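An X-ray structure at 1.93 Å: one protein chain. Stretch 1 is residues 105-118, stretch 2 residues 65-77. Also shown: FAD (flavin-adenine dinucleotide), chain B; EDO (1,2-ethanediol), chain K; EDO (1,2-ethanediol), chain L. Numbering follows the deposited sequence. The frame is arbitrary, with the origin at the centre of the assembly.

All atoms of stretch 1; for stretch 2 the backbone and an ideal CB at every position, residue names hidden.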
# COMPACT_ATOMS: atom_id res chain seq x y z
N GLN A 105 5.20 14.43 10.89
CA GLN A 105 6.51 14.07 10.35
C GLN A 105 6.64 12.56 10.08
O GLN A 105 6.89 11.78 10.99
CB GLN A 105 7.62 14.51 11.30
CG GLN A 105 9.01 14.49 10.68
CD GLN A 105 9.35 15.78 9.96
OE1 GLN A 105 8.49 16.44 9.37
NE2 GLN A 105 10.63 16.16 9.99
N ARG A 106 6.49 12.17 8.82
CA ARG A 106 6.50 10.75 8.45
C ARG A 106 7.89 10.30 7.98
O ARG A 106 8.81 11.11 7.85
CB ARG A 106 5.45 10.52 7.36
CG ARG A 106 4.05 10.40 7.93
CD ARG A 106 2.98 10.98 7.03
NE ARG A 106 1.63 10.68 7.53
CZ ARG A 106 1.06 11.23 8.60
NH1 ARG A 106 1.71 12.13 9.34
NH2 ARG A 106 -0.17 10.87 8.96
N LEU A 107 8.02 8.99 7.72
CA LEU A 107 9.23 8.43 7.16
C LEU A 107 8.98 8.01 5.72
O LEU A 107 8.03 7.30 5.43
CB LEU A 107 9.68 7.25 8.00
CG LEU A 107 10.12 7.67 9.41
CD1 LEU A 107 10.19 6.48 10.34
CD2 LEU A 107 11.46 8.37 9.32
N SER A 108 9.87 8.42 4.84
CA SER A 108 9.72 8.20 3.43
C SER A 108 10.77 7.20 2.98
O SER A 108 11.93 7.33 3.31
CB SER A 108 9.84 9.54 2.69
OG SER A 108 9.82 9.35 1.29
N ILE A 109 10.34 6.16 2.28
CA ILE A 109 11.25 5.13 1.78
C ILE A 109 10.72 4.61 0.43
O ILE A 109 9.54 4.75 0.13
CB ILE A 109 11.40 3.99 2.82
CG1 ILE A 109 12.53 3.02 2.44
CG2 ILE A 109 10.04 3.35 3.08
CD1 ILE A 109 12.93 2.03 3.53
N SER A 110 11.60 4.06 -0.41
CA SER A 110 11.11 3.47 -1.64
C SER A 110 10.45 2.15 -1.30
O SER A 110 10.83 1.49 -0.33
CB SER A 110 12.23 3.24 -2.67
OG SER A 110 13.16 2.30 -2.19
N ARG A 111 9.45 1.76 -2.08
CA ARG A 111 8.88 0.42 -1.94
C ARG A 111 9.94 -0.65 -2.12
O ARG A 111 9.99 -1.63 -1.35
CB ARG A 111 7.72 0.17 -2.88
CG ARG A 111 7.17 -1.24 -2.67
CD ARG A 111 5.87 -1.53 -3.37
NE ARG A 111 5.42 -2.89 -3.04
CZ ARG A 111 4.38 -3.20 -2.27
NH1 ARG A 111 3.63 -2.26 -1.73
NH2 ARG A 111 4.11 -4.47 -2.02
N THR A 112 10.83 -0.48 -3.10
CA THR A 112 11.87 -1.50 -3.34
C THR A 112 12.79 -1.69 -2.12
O THR A 112 13.03 -2.81 -1.70
CB THR A 112 12.68 -1.28 -4.64
OG1 THR A 112 13.65 -2.33 -4.76
CG2 THR A 112 13.41 0.05 -4.64
N GLU A 113 13.26 -0.60 -1.50
CA GLU A 113 14.09 -0.74 -0.31
C GLU A 113 13.34 -1.36 0.86
O GLU A 113 13.91 -2.16 1.59
CB GLU A 113 14.67 0.60 0.15
CG GLU A 113 15.76 1.19 -0.75
CD GLU A 113 15.94 2.69 -0.46
OE1 GLU A 113 14.96 3.46 -0.65
OE2 GLU A 113 17.00 3.06 0.10
N LEU A 114 12.11 -0.93 1.08
CA LEU A 114 11.31 -1.45 2.16
C LEU A 114 11.14 -2.95 2.00
O LEU A 114 11.32 -3.71 2.99
CB LEU A 114 9.97 -0.74 2.25
CG LEU A 114 9.04 -1.18 3.37
CD1 LEU A 114 9.68 -1.01 4.73
CD2 LEU A 114 7.74 -0.41 3.28
N LYS A 115 10.85 -3.40 0.78
CA LYS A 115 10.70 -4.86 0.54
C LYS A 115 12.00 -5.65 0.78
O LYS A 115 11.98 -6.73 1.36
CB LYS A 115 10.16 -5.17 -0.85
CG LYS A 115 8.67 -4.88 -1.04
CD LYS A 115 7.75 -5.61 -0.05
CE LYS A 115 7.91 -7.14 -0.02
NZ LYS A 115 7.83 -7.73 -1.38
N GLU A 116 13.12 -5.12 0.32
CA GLU A 116 14.41 -5.76 0.56
C GLU A 116 14.70 -5.90 2.05
O GLU A 116 15.19 -6.94 2.50
CB GLU A 116 15.56 -5.02 -0.15
CG GLU A 116 15.48 -5.08 -1.67
CD GLU A 116 15.38 -6.50 -2.21
OE1 GLU A 116 16.39 -7.22 -2.17
OE2 GLU A 116 14.30 -6.89 -2.69
N ILE A 117 14.37 -4.85 2.82
CA ILE A 117 14.53 -4.87 4.26
C ILE A 117 13.58 -5.86 4.95
O ILE A 117 13.99 -6.60 5.84
CB ILE A 117 14.35 -3.46 4.84
CG1 ILE A 117 15.55 -2.61 4.39
CG2 ILE A 117 14.22 -3.48 6.34
CD1 ILE A 117 15.32 -1.13 4.58
N LEU A 118 12.33 -5.86 4.52
CA LEU A 118 11.36 -6.85 5.00
C LEU A 118 11.75 -8.29 4.62
O LEU A 118 11.55 -9.20 5.44
CB LEU A 118 9.97 -6.53 4.49
CG LEU A 118 9.31 -5.40 5.31
CD1 LEU A 118 8.12 -4.87 4.54
CD2 LEU A 118 8.89 -5.89 6.69
N UNK A 65 17.49 -1.23 11.92
CA UNK A 65 18.55 -0.24 11.65
C UNK A 65 18.68 0.07 10.16
O UNK A 65 18.93 1.22 9.77
CB UNK A 65 19.89 -0.74 12.19
N UNK A 66 18.52 -0.95 9.30
CA UNK A 66 18.57 -0.74 7.85
C UNK A 66 17.42 0.17 7.35
O UNK A 66 17.61 1.02 6.47
CB UNK A 66 18.51 -2.09 7.13
N UNK A 67 16.26 -0.02 7.95
CA UNK A 67 15.12 0.85 7.71
C UNK A 67 15.40 2.30 8.09
O UNK A 67 15.12 3.20 7.30
CB UNK A 67 13.91 0.34 8.49
N UNK A 68 15.95 2.52 9.27
CA UNK A 68 16.28 3.87 9.72
C UNK A 68 17.28 4.51 8.75
O UNK A 68 17.14 5.67 8.41
CB UNK A 68 16.85 3.84 11.14
N UNK A 69 18.26 3.73 8.32
CA UNK A 69 19.30 4.17 7.38
C UNK A 69 18.73 4.55 6.00
O UNK A 69 19.16 5.54 5.40
CB UNK A 69 20.35 3.07 7.22
N UNK A 70 17.77 3.76 5.50
CA UNK A 70 17.25 3.97 4.15
C UNK A 70 16.18 5.05 4.07
O UNK A 70 16.03 5.70 3.03
CB UNK A 70 16.68 2.66 3.61
N UNK A 71 15.43 5.26 5.15
CA UNK A 71 14.35 6.21 5.13
C UNK A 71 14.86 7.64 5.32
O UNK A 71 16.02 7.83 5.66
CB UNK A 71 13.33 5.86 6.21
N UNK A 72 13.99 8.60 5.03
CA UNK A 72 14.21 10.03 5.26
C UNK A 72 12.90 10.61 5.82
O UNK A 72 11.82 10.03 5.63
CB UNK A 72 14.64 10.75 3.98
N UNK A 73 13.00 11.72 6.54
CA UNK A 73 11.80 12.42 7.02
C UNK A 73 11.05 13.12 5.89
O UNK A 73 11.66 13.71 5.00
CB UNK A 73 12.18 13.44 8.09
N UNK A 74 9.72 13.02 5.91
CA UNK A 74 8.86 13.73 4.97
C UNK A 74 7.85 14.49 5.81
O UNK A 74 7.48 14.04 6.91
CB UNK A 74 8.18 12.78 3.98
N UNK A 75 7.42 15.64 5.30
CA UNK A 75 7.02 16.76 6.15
C UNK A 75 5.57 16.89 6.56
O UNK A 75 4.72 16.07 6.20
CB UNK A 75 7.41 18.06 5.44
N UNK A 76 5.33 17.93 7.35
CA UNK A 76 3.98 18.41 7.69
C UNK A 76 3.82 19.83 7.17
O UNK A 76 4.64 20.30 6.38
CB UNK A 76 3.73 18.36 9.20
N UNK A 77 2.77 20.51 7.64
CA UNK A 77 2.39 21.87 7.19
C UNK A 77 1.75 21.88 5.79
O UNK A 77 1.91 22.85 5.05
CB UNK A 77 3.62 22.78 7.19
PA FAD B . 0.93 -6.40 -0.99
O1A FAD B . 2.06 -5.63 -0.37
O2A FAD B . 0.30 -6.10 -2.31
O5B FAD B . 1.33 -7.95 -0.98
C5B FAD B . 0.49 -8.96 -1.52
C4B FAD B . 1.42 -10.12 -1.83
O4B FAD B . 0.62 -11.29 -2.10
C3B FAD B . 2.32 -9.87 -3.06
O3B FAD B . 3.67 -10.25 -2.81
C2B FAD B . 1.67 -10.75 -4.11
O2B FAD B . 2.53 -11.22 -5.13
C1B FAD B . 1.15 -11.91 -3.25
N9A FAD B . 0.06 -12.70 -3.83
C8A FAD B . -1.07 -12.25 -4.43
N7A FAD B . -1.88 -13.28 -4.78
C5A FAD B . -1.24 -14.41 -4.40
C6A FAD B . -1.56 -15.85 -4.49
N6A FAD B . -2.72 -16.20 -5.09
N1A FAD B . -0.66 -16.73 -4.00
C2A FAD B . 0.48 -16.32 -3.40
N3A FAD B . 0.83 -15.03 -3.27
C4A FAD B . 0.01 -14.04 -3.75
N1 FAD B . 0.67 2.87 1.57
C2 FAD B . 1.04 3.66 2.60
O2 FAD B . 0.74 3.37 3.81
N3 FAD B . 1.73 4.79 2.36
C4 FAD B . 2.06 5.24 1.15
O4 FAD B . 2.71 6.31 1.02
C4X FAD B . 1.66 4.45 -0.02
N5 FAD B . 1.97 4.83 -1.29
C5X FAD B . 1.56 4.06 -2.33
C6 FAD B . 1.84 4.44 -3.64
C7 FAD B . 1.44 3.66 -4.73
C7M FAD B . 1.75 4.08 -6.15
C8 FAD B . 0.69 2.42 -4.49
C8M FAD B . 0.25 1.55 -5.65
C9 FAD B . 0.40 2.03 -3.19
C9A FAD B . 0.80 2.80 -2.09
N10 FAD B . 0.51 2.40 -0.77
C10 FAD B . 0.91 3.21 0.29
C1' FAD B . -0.28 1.19 -0.46
C2' FAD B . 0.59 -0.03 -0.15
O2' FAD B . 1.58 -0.22 -1.14
C3' FAD B . -0.30 -1.27 -0.08
O3' FAD B . -1.48 -0.94 0.64
C4' FAD B . 0.42 -2.40 0.63
O4' FAD B . 1.31 -3.00 -0.29
C5' FAD B . -0.54 -3.47 1.13
O5' FAD B . 0.25 -4.46 1.77
P FAD B . -0.23 -5.99 1.62
O1P FAD B . 0.85 -6.78 2.31
O2P FAD B . -1.67 -6.10 2.07
O3P FAD B . -0.28 -6.36 0.06
C1 EDO K . 14.78 8.52 9.27
O1 EDO K . 15.59 7.42 9.69
C2 EDO K . 15.53 9.50 8.36
O2 EDO K . 16.93 9.61 8.65
C1 EDO L . 8.00 -10.06 -4.16
O1 EDO L . 7.72 -10.74 -2.93
C2 EDO L . 6.79 -10.22 -5.05
O2 EDO L . 5.67 -9.49 -4.52

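Position 65 lies on a helix, its ideal CB far from stretch 1, so almost any helix former would do; it is Leu 65.

At 66 the CB points toward stretch 1 and stands 4.1 Å from Ile 117 CG1. A small or medium apolar residue suits so close an approach. Ala 66 packs its methyl there, while its carbonyl lies against the end of the same isoleucine.

Position 67 points sideways, with Ile 117 beside its CB and Leu 107, Ile 109 and Leu 114 farther along. That apolar hollow invites a long or aromatic side chain. Phe 67, chi1 t, fills it: Leu 107 CD1 lies at the ring edge (Phe 67 CE2 to Leu 107 CD1, 3.8 Å), and Phe 67 CD1 lies 3.8 Å from Ile 109 CD1 and 4.0 Å from Leu 114 CD1.

Positions 68 and 69 have no stretch 1 atoms near their CB; polar helix formers are natural, and Glu 68 and Glu 69 are found.

Position 70 is crowded: its ideal CB is 3.5 Å from Glu 113 OE2, 3.8 Å from Ile 109 CD1 and 4.1 Å from Ile 117 CD1. Small residues, alanine or perhaps glycine or serine, are favoured. Ala 70 is found, and two waters bridge its carbonyl oxygen to the Glu 113 carboxylate, one to each oxygen.

At 71 the backbone leaves helical angles, and the ideal CB sits 3.5 Å from Ser 108 O. A small polar residue would suit the turn. Ser 71, chi1 p, donates from OG to Phe 67 O (3.0 Å), tying the turn back to the helix.

Position 72 is extended and pairs with Ser 108: the N of 72 donates to Ser 108 O (3.0 Å) and Ser 108 N to the O of 72 (2.6 Å). Backbone supplies the bonding, so many side chains would serve. The end of Arg 72 leads away, and its NH1 donates to Ser 71 O (3.2 Å).

Position 73 opposes Leu 107 in a non-hydrogen-bonded pair, on the same sheet face. Beta-branched, long or aromatic residues could cover that leucine; Tyr 73 does, with CD1 3.7 Å from Leu 107 CD2.

Position 74 shares its face with Arg 106 and Ser 108. A beta-branched apolar residue fits. Ile 74 places CG2 3.6 Å from Arg 106 CB, while its backbone closes another pair of bonds with Arg 106.

At 75 an ideal CB would point away, 4.4 Å from Gln 105 OE1, and at 76 one would have room, 4.5 Å from Gln 105 N; with negative phi at both, stretch 1 does not force glycine at either. They are Gly 75 and Gly 76. Position 77, out of reach with positive phi, suits glycine, asparagine or another polar residue; it is Gln 77.

Stretch 2, residues 65-77: LAFEEASRYIGGQ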
# COMPACT_ATOMS: atom_id res chain seq x y z
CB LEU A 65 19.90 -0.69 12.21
CG LEU A 65 20.06 -0.73 13.73
CD1 LEU A 65 21.49 -1.09 14.08
CD2 LEU A 65 19.68 0.57 14.41
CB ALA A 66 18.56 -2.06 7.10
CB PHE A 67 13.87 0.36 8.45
CG PHE A 67 12.70 1.29 8.31
CD1 PHE A 67 11.97 1.31 7.13
CD2 PHE A 67 12.35 2.16 9.33
CE1 PHE A 67 10.91 2.17 6.97
CE2 PHE A 67 11.29 3.03 9.18
CZ PHE A 67 10.57 3.05 8.00
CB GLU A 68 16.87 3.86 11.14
CG GLU A 68 15.83 3.54 12.19
CD GLU A 68 16.36 3.61 13.60
OE1 GLU A 68 17.40 2.97 13.89
OE2 GLU A 68 15.72 4.27 14.41
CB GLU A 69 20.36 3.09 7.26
CG GLU A 69 21.46 3.33 6.24
CD GLU A 69 22.35 4.52 6.52
OE1 GLU A 69 22.44 4.96 7.69
OE2 GLU A 69 22.97 5.03 5.55
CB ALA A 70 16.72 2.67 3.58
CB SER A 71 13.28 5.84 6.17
OG SER A 71 13.80 5.89 7.48
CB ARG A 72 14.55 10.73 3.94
CG ARG A 72 15.81 10.20 3.28
CD ARG A 72 17.07 10.51 4.07
NE ARG A 72 18.27 10.30 3.24
CZ ARG A 72 18.77 9.12 2.93
NH1 ARG A 72 18.22 7.98 3.39
NH2 ARG A 72 19.84 9.04 2.17
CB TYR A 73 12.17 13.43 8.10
CG TYR A 73 12.81 12.79 9.30
CD1 TYR A 73 12.08 11.95 10.15
CD2 TYR A 73 14.14 13.03 9.60
CE1 TYR A 73 12.68 11.35 11.25
CE2 TYR A 73 14.75 12.44 10.69
CZ TYR A 73 14.01 11.61 11.52
OH TYR A 73 14.65 11.05 12.60
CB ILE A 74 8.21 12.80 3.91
CG1 ILE A 74 7.35 13.57 2.90
CG2 ILE A 74 7.34 11.73 4.55
CD1 ILE A 74 8.12 14.51 1.99
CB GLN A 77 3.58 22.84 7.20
CG GLN A 77 4.38 22.89 8.50
CD GLN A 77 5.46 23.96 8.46
OE1 GLN A 77 6.22 24.06 7.50
NE2 GLN A 77 5.54 24.76 9.52
O HOH W 1 14.56 5.70 0.64
O HOH W 2 17.78 5.33 0.61
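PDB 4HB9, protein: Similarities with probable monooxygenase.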